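Local atomic coordinates of fatty acid CoA ligase (Marinactinospora thermotolerans, PDB entry 6SQ8), a protein that belongs to the ANL superfamily of AMP-binding enzymes, with a large N-terminal domain and a small C-terminal one, and holds AMP in this model. Residues A[6-11]-A[68-72]; A[35-40]-A[144-148]; A[426-430]-A[492-497]. All blocks are in the same frame, centred on the assembly; numbering follows the deposited sequence.

In the fold
Contacts 1 and 2 lie together in the large N-terminal part of the AMP-binding enzyme, their centres about 10 Å apart. Their segments alternate along the chain: 6-11, 35-40, 68-72, 144-148. They touch directly: Tyr148 packs on Arg8, Met11 and Ala72, and Ala69 on Val35, so helices 5-13, 28-44 and 61-72 and the loop before strand 155-160 form one continuous packed region. Contact 3 comes later, its centre about 45 Å from that of contact 1 and about 52 Å from that of contact 2, across the chain's centre. It belongs to the C-terminal domain, since 426-430 falls in that family's range and strand 422-432 edges the three-stranded sheet 422-432/438-445/472-475. The three contacts sample both parts of an ANL-type architecture.

Contact 1 (A[6-11]-A[68-72])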
# COMPACT_ATOMS: atom_id res chain seq x y z
N TYR A 6 -11.59 -17.92 -5.07
CA TYR A 6 -10.44 -17.01 -5.23
C TYR A 6 -9.13 -17.79 -5.27
O TYR A 6 -8.40 -17.73 -6.26
CB TYR A 6 -10.40 -15.93 -4.14
CG TYR A 6 -9.18 -15.05 -4.25
CD1 TYR A 6 -8.94 -14.31 -5.40
CD2 TYR A 6 -8.23 -14.99 -3.24
CE1 TYR A 6 -7.80 -13.53 -5.56
CE2 TYR A 6 -7.09 -14.21 -3.37
CZ TYR A 6 -6.87 -13.49 -4.53
OH TYR A 6 -5.76 -12.72 -4.67
N ALA A 7 -8.83 -18.53 -4.20
CA ALA A 7 -7.61 -19.33 -4.13
C ALA A 7 -7.49 -20.19 -5.39
O ALA A 7 -6.41 -20.29 -5.97
CB ALA A 7 -7.60 -20.17 -2.88
N ARG A 8 -8.59 -20.80 -5.82
CA ARG A 8 -8.60 -21.67 -7.01
C ARG A 8 -8.27 -20.83 -8.25
O ARG A 8 -7.56 -21.30 -9.11
CB ARG A 8 -9.95 -22.39 -7.17
CG ARG A 8 -9.94 -23.55 -8.18
CD ARG A 8 -11.32 -24.05 -8.60
NE ARG A 8 -11.88 -23.36 -9.77
CZ ARG A 8 -12.08 -23.92 -10.96
NH1 ARG A 8 -11.65 -25.16 -11.20
NH2 ARG A 8 -12.75 -23.27 -11.91
N ARG A 9 -8.81 -19.60 -8.32
CA ARG A 9 -8.56 -18.71 -9.47
C ARG A 9 -7.06 -18.47 -9.63
O ARG A 9 -6.53 -18.48 -10.75
CB ARG A 9 -9.27 -17.36 -9.34
CG ARG A 9 -9.13 -16.47 -10.57
CD ARG A 9 -9.71 -15.09 -10.33
NE ARG A 9 -9.48 -14.20 -11.46
CZ ARG A 9 -10.17 -13.09 -11.68
NH1 ARG A 9 -11.03 -12.64 -10.77
NH2 ARG A 9 -10.00 -12.44 -12.81
N VAL A 10 -6.39 -18.25 -8.49
CA VAL A 10 -4.98 -17.95 -8.49
C VAL A 10 -4.22 -19.21 -8.92
O VAL A 10 -3.46 -19.17 -9.87
CB VAL A 10 -4.52 -17.44 -7.11
CG1 VAL A 10 -3.04 -17.15 -7.12
CG2 VAL A 10 -5.32 -16.21 -6.65
N MET A 11 -4.48 -20.33 -8.23
CA MET A 11 -3.90 -21.63 -8.55
C MET A 11 -4.06 -21.93 -10.05
O MET A 11 -3.12 -22.36 -10.72
CB MET A 11 -4.58 -22.73 -7.73
CG MET A 11 -4.19 -22.73 -6.27
SD MET A 11 -2.43 -23.05 -5.99
CE MET A 11 -2.13 -24.57 -6.91
N LEU A 68 -1.39 -18.56 -0.18
CA LEU A 68 -2.30 -19.24 -1.06
C LEU A 68 -2.83 -20.50 -0.36
O LEU A 68 -4.01 -20.81 -0.45
CB LEU A 68 -1.53 -19.55 -2.35
CG LEU A 68 -2.36 -19.87 -3.59
CD1 LEU A 68 -3.61 -19.02 -3.66
CD2 LEU A 68 -1.52 -19.70 -4.84
N ALA A 69 -1.94 -21.20 0.36
CA ALA A 69 -2.31 -22.40 1.11
C ALA A 69 -3.28 -22.04 2.24
O ALA A 69 -4.31 -22.67 2.39
CB ALA A 69 -1.08 -23.09 1.62
N VAL A 70 -2.96 -21.00 3.02
CA VAL A 70 -3.83 -20.56 4.10
C VAL A 70 -5.23 -20.25 3.57
O VAL A 70 -6.23 -20.51 4.24
CB VAL A 70 -3.24 -19.34 4.82
CG1 VAL A 70 -4.27 -18.64 5.71
CG2 VAL A 70 -1.98 -19.71 5.62
N GLN A 71 -5.31 -19.66 2.38
CA GLN A 71 -6.58 -19.24 1.80
C GLN A 71 -7.32 -20.45 1.23
O GLN A 71 -8.52 -20.59 1.43
CB GLN A 71 -6.36 -18.13 0.78
CG GLN A 71 -6.05 -16.78 1.43
CD GLN A 71 -5.59 -15.73 0.44
OE1 GLN A 71 -5.09 -16.05 -0.63
NE2 GLN A 71 -5.76 -14.47 0.80
N ALA A 72 -6.59 -21.33 0.54
CA ALA A 72 -7.12 -22.57 -0.03
C ALA A 72 -7.81 -23.42 1.05
O ALA A 72 -8.86 -23.97 0.79
CB ALA A 72 -6.00 -23.34 -0.69
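With chi1 of Leu68 at -162°, CG is carried opposite the backbone N and the forked end swings over helix 6-11, where its two methyls divide the work. CD2 meets Val10 CG1 at 3.7 Å and the sulfur of Met11, whose chain bends at chi2 and chi3, at the same distance between CD2 and SD. CD1 rests 3.8 Å from Ala7 O and also borders Val10 CB. Beside this fork the helices come close through small residues: Ala7 CB lies 3.7 Å from Ala72 N, and the CA atoms of Ala7 and Ala72 are 5.2 Å apart. The axes of the two short segments approach to 9.2 Å and run in broadly opposite directions, inclined at 138°. At the other end, Gln71 OE1 stands at the edge of the Tyr6 ring, 3.9 Å from CE2, with amide and ring planes 75° apart. This is packing, as no hydrogen bond crosses the contact. Both polar ends turn instead to Gln211: Tyr6 OH bonds its OE1 and Gln71 OE1 its NE2, while Gln71 NE2 bonds Ala156 O. Tyr6 thereby reaches helix 205-215 and also touches helix 175-189, whereas Met11 packs on Val35 of helix 28-44.

Contact 2 (A[35-40]-A[144-148]); sequences VRLLAH and TPLRY
Leu146 lays its isobutyl end against one side of helix 35-40, overlapping Val35 and Ala39, which are one helical turn apart. CD1 meets Ala39 CB at 3.4 Å and lies 4.1 Å from Val35 CG1, while CD2 is also 4.1 Å from that same Val35 CG1. CD1 thus sits between Ala39 and Val35, and CD2 touches Val35 alone of the two. A chi1 of -179° sets CG opposite the backbone N of Leu146 and extends the chain toward the helix. Backbone proximity agrees, since the CA atoms of Arg36 and Leu146 are 4.9 Å apart. Arg36 covers the flank of this nonpolar patch with its aliphatic part. Its CG lies 4.2 Å from Leu146 CB, and its CD is 3.4 Å from Thr144 O. The chain runs extended from CG to NE, and it is the methylene, not the guanidinium, that meets the carbonyl oxygen; no hydrogen bond crosses the contact. At the edge of the contact, the His40 ring has Thr144 CG2 near its CD2, a peripheral van der Waals contact. Burial falls from Val35 and Ala39, which are buried, to His40 and Thr144, which are exposed. On the loop itself, Leu146 CG lies over one face of the Tyr148 ring, offset toward the rim. The loop lies along one side of helix 28-44, and Leu146 and Tyr148 both touch Met11 of helix 5-13. Tyr148 also packs on Ala72 of helix 61-72, and Leu38 of helix 28-44 packs on Ala65 and Ala69 of that helix and on Ile135, just past strand 133-134.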
# COMPACT_ATOMS: atom_id res chain seq x y z
N VAL A 35 2.14 -25.48 -2.49
CA VAL A 35 0.86 -25.07 -1.96
C VAL A 35 0.17 -26.31 -1.39
O VAL A 35 -0.37 -26.27 -0.27
CB VAL A 35 -0.01 -24.36 -3.00
CG1 VAL A 35 -1.39 -24.04 -2.44
CG2 VAL A 35 0.66 -23.09 -3.52
N ARG A 36 0.20 -27.40 -2.17
CA ARG A 36 -0.44 -28.66 -1.79
C ARG A 36 0.17 -29.14 -0.46
O ARG A 36 -0.56 -29.48 0.49
CB ARG A 36 -0.22 -29.72 -2.87
CG ARG A 36 -0.87 -29.44 -4.22
CD ARG A 36 -0.62 -30.60 -5.15
NE ARG A 36 -0.65 -30.19 -6.54
CZ ARG A 36 0.31 -30.43 -7.42
NH1 ARG A 36 1.40 -31.07 -7.04
NH2 ARG A 36 0.15 -30.07 -8.70
N LEU A 37 1.50 -29.15 -0.42
CA LEU A 37 2.28 -29.56 0.72
C LEU A 37 1.88 -28.77 1.97
O LEU A 37 1.51 -29.34 3.00
CB LEU A 37 3.76 -29.37 0.38
CG LEU A 37 4.75 -30.10 1.29
CD1 LEU A 37 5.96 -30.57 0.49
CD2 LEU A 37 5.18 -29.24 2.48
N LEU A 38 1.97 -27.44 1.88
CA LEU A 38 1.71 -26.56 3.00
C LEU A 38 0.24 -26.66 3.41
O LEU A 38 -0.07 -26.59 4.60
CB LEU A 38 2.05 -25.13 2.58
CG LEU A 38 3.52 -24.82 2.36
CD1 LEU A 38 3.69 -23.43 1.81
CD2 LEU A 38 4.27 -24.92 3.66
N ALA A 39 -0.65 -26.78 2.42
CA ALA A 39 -2.07 -26.90 2.67
C ALA A 39 -2.34 -28.14 3.54
O ALA A 39 -2.95 -28.04 4.59
CB ALA A 39 -2.82 -26.97 1.36
N HIS A 40 -1.83 -29.29 3.09
CA HIS A 40 -1.96 -30.55 3.81
C HIS A 40 -1.39 -30.43 5.24
O HIS A 40 -2.05 -30.77 6.22
CB HIS A 40 -1.31 -31.68 3.01
CG HIS A 40 -1.48 -33.02 3.65
ND1 HIS A 40 -0.58 -33.54 4.57
CD2 HIS A 40 -2.44 -33.96 3.47
CE1 HIS A 40 -0.99 -34.74 4.93
NE2 HIS A 40 -2.13 -35.01 4.29
N THR A 144 -1.16 -36.45 -3.79
CA THR A 144 -2.18 -35.76 -2.95
C THR A 144 -2.60 -34.46 -3.64
O THR A 144 -1.76 -33.60 -3.89
CB THR A 144 -1.70 -35.44 -1.52
OG1 THR A 144 -0.75 -36.41 -1.07
CG2 THR A 144 -2.86 -35.35 -0.53
N PRO A 145 -3.90 -34.24 -3.94
CA PRO A 145 -4.36 -33.00 -4.57
C PRO A 145 -4.67 -31.92 -3.52
O PRO A 145 -4.79 -32.25 -2.33
CB PRO A 145 -5.64 -33.47 -5.28
CG PRO A 145 -6.23 -34.46 -4.31
CD PRO A 145 -5.03 -35.14 -3.66
N LEU A 146 -4.81 -30.66 -3.96
CA LEU A 146 -5.12 -29.58 -3.06
C LEU A 146 -6.57 -29.72 -2.58
O LEU A 146 -7.50 -29.81 -3.39
CB LEU A 146 -4.85 -28.24 -3.76
CG LEU A 146 -5.09 -26.97 -2.93
CD1 LEU A 146 -4.22 -26.94 -1.69
CD2 LEU A 146 -4.86 -25.70 -3.74
N ARG A 147 -6.74 -29.79 -1.26
CA ARG A 147 -8.02 -30.08 -0.63
C ARG A 147 -8.52 -28.76 -0.04
O ARG A 147 -8.08 -28.36 1.06
CB ARG A 147 -7.88 -31.21 0.40
N TYR A 148 -9.42 -28.08 -0.76
CA TYR A 148 -9.97 -26.77 -0.33
C TYR A 148 -11.04 -26.96 0.76
O TYR A 148 -11.78 -27.91 0.75
CB TYR A 148 -10.61 -26.01 -1.49
CG TYR A 148 -9.69 -25.66 -2.64
CD1 TYR A 148 -9.44 -26.56 -3.67
CD2 TYR A 148 -9.13 -24.40 -2.74
CE1 TYR A 148 -8.64 -26.22 -4.75
CE2 TYR A 148 -8.32 -24.04 -3.81
CZ TYR A 148 -8.08 -24.96 -4.82
OH TYR A 148 -7.28 -24.65 -5.87

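Contact 3 (A[426-430]-A[492-497]); sequences AVVGV and VRTWFT
Val428 is the main bump on strand 426-430, its two methyls set in the hollow between Val492 and Phe496. Its chi1 of -61° puts CG1 anti to the carbonyl carbon, toward Val492, and CG2 between the backbone N and that carbon, toward Phe496. CG1 meets Val492 CG1 at 3.7 Å, and CG2 lies 4.0 Å from Phe496 CD2, the valine crossing the phenylalanine at about a right angle. Val492 CG1 also sits at the edge of the Phe496 ring, in its plane, closing that hollow's floor. Beside it Ala426 packs its CB 4.0 Å from Val492 CG2. Val430 packs against the type I turn from Thr494 to Thr497, its CG1 3.9 Å from Phe496 CB and its CG2 3.8 Å from Phe496 O. In that turn Thr497 OG1 donates to Thr494 O at 3.0 Å, from 38° above the carbonyl plane. Arg493 runs past the strand, with CG 3.4 Å from Gly429 O, and its NH2 forms a salt bridge with Asp398. Phe496 touches Cys440 of strand 438-445 and strand 472-475, so the arrangement is a C-terminal helix and tail packed on one face of the three-stranded sheet of the ANL C-terminal domain.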
# COMPACT_ATOMS: atom_id res chain seq x y z
N ALA A 426 6.26 18.88 4.79
CA ALA A 426 5.13 18.47 5.62
C ALA A 426 4.57 19.71 6.31
O ALA A 426 5.26 20.34 7.05
CB ALA A 426 5.56 17.41 6.61
N VAL A 427 3.31 20.04 6.01
CA VAL A 427 2.63 21.21 6.57
C VAL A 427 1.56 20.72 7.55
O VAL A 427 0.75 19.86 7.23
CB VAL A 427 2.01 22.03 5.43
CG1 VAL A 427 1.14 23.16 5.93
CG2 VAL A 427 3.07 22.57 4.48
N VAL A 428 1.57 21.31 8.74
CA VAL A 428 0.71 20.93 9.85
C VAL A 428 0.17 22.21 10.49
O VAL A 428 0.76 23.29 10.32
CB VAL A 428 1.47 20.11 10.89
CG1 VAL A 428 2.00 18.81 10.31
CG2 VAL A 428 2.61 20.91 11.49
N GLY A 429 -0.93 22.08 11.23
CA GLY A 429 -1.46 23.13 12.10
C GLY A 429 -1.17 22.84 13.58
O GLY A 429 -1.16 21.68 14.01
N VAL A 430 -0.91 23.89 14.35
CA VAL A 430 -0.91 23.82 15.81
C VAL A 430 -1.84 24.92 16.32
O VAL A 430 -2.03 25.92 15.64
CB VAL A 430 0.50 23.93 16.42
CG1 VAL A 430 1.46 22.94 15.78
CG2 VAL A 430 1.06 25.34 16.32
N VAL A 492 5.56 15.47 13.14
CA VAL A 492 5.88 16.81 12.66
C VAL A 492 5.14 17.84 13.54
O VAL A 492 5.71 18.85 13.90
CB VAL A 492 5.56 16.98 11.16
CG1 VAL A 492 5.65 18.42 10.71
CG2 VAL A 492 6.47 16.12 10.31
N ARG A 493 3.90 17.54 13.88
CA ARG A 493 3.07 18.42 14.70
C ARG A 493 3.75 18.68 16.06
O ARG A 493 3.68 19.80 16.57
CB ARG A 493 1.67 17.82 14.90
CG ARG A 493 0.53 18.74 14.48
CD ARG A 493 -0.80 18.03 14.42
NE ARG A 493 -1.22 17.66 13.07
CZ ARG A 493 -1.50 16.42 12.67
NH1 ARG A 493 -1.30 15.39 13.48
NH2 ARG A 493 -1.95 16.20 11.44
N THR A 494 4.43 17.67 16.62
CA THR A 494 5.07 17.80 17.95
C THR A 494 6.28 18.75 17.91
O THR A 494 6.64 19.35 18.92
CB THR A 494 5.53 16.46 18.55
OG1 THR A 494 6.73 16.04 17.90
CG2 THR A 494 4.50 15.35 18.45
N TRP A 495 6.91 18.85 16.74
CA TRP A 495 8.08 19.71 16.54
C TRP A 495 7.73 21.18 16.74
O TRP A 495 8.63 21.98 16.96
CB TRP A 495 8.68 19.51 15.15
CG TRP A 495 9.27 18.16 14.89
CD1 TRP A 495 9.55 17.19 15.81
CD2 TRP A 495 9.69 17.64 13.62
NE1 TRP A 495 10.10 16.10 15.19
CE2 TRP A 495 10.21 16.35 13.85
CE3 TRP A 495 9.68 18.14 12.31
CZ2 TRP A 495 10.70 15.55 12.82
CZ3 TRP A 495 10.16 17.34 11.29
CH2 TRP A 495 10.66 16.07 11.54
N PHE A 496 6.44 21.54 16.61
CA PHE A 496 6.01 22.94 16.54
C PHE A 496 5.09 23.30 17.72
O PHE A 496 4.42 24.35 17.67
CB PHE A 496 5.28 23.21 15.21
CG PHE A 496 6.14 23.16 13.96
CD1 PHE A 496 6.96 24.22 13.60
CD2 PHE A 496 6.10 22.06 13.12
CE1 PHE A 496 7.74 24.15 12.45
CE2 PHE A 496 6.89 22.00 11.98
CZ PHE A 496 7.69 23.05 11.64
N THR A 497 5.04 22.47 18.78
CA THR A 497 4.12 22.79 19.94
C THR A 497 4.84 23.50 21.10
O THR A 497 5.79 22.95 21.62
CB THR A 497 3.40 21.52 20.41
OG1 THR A 497 4.42 20.52 20.54
CG2 THR A 497 2.28 21.10 19.49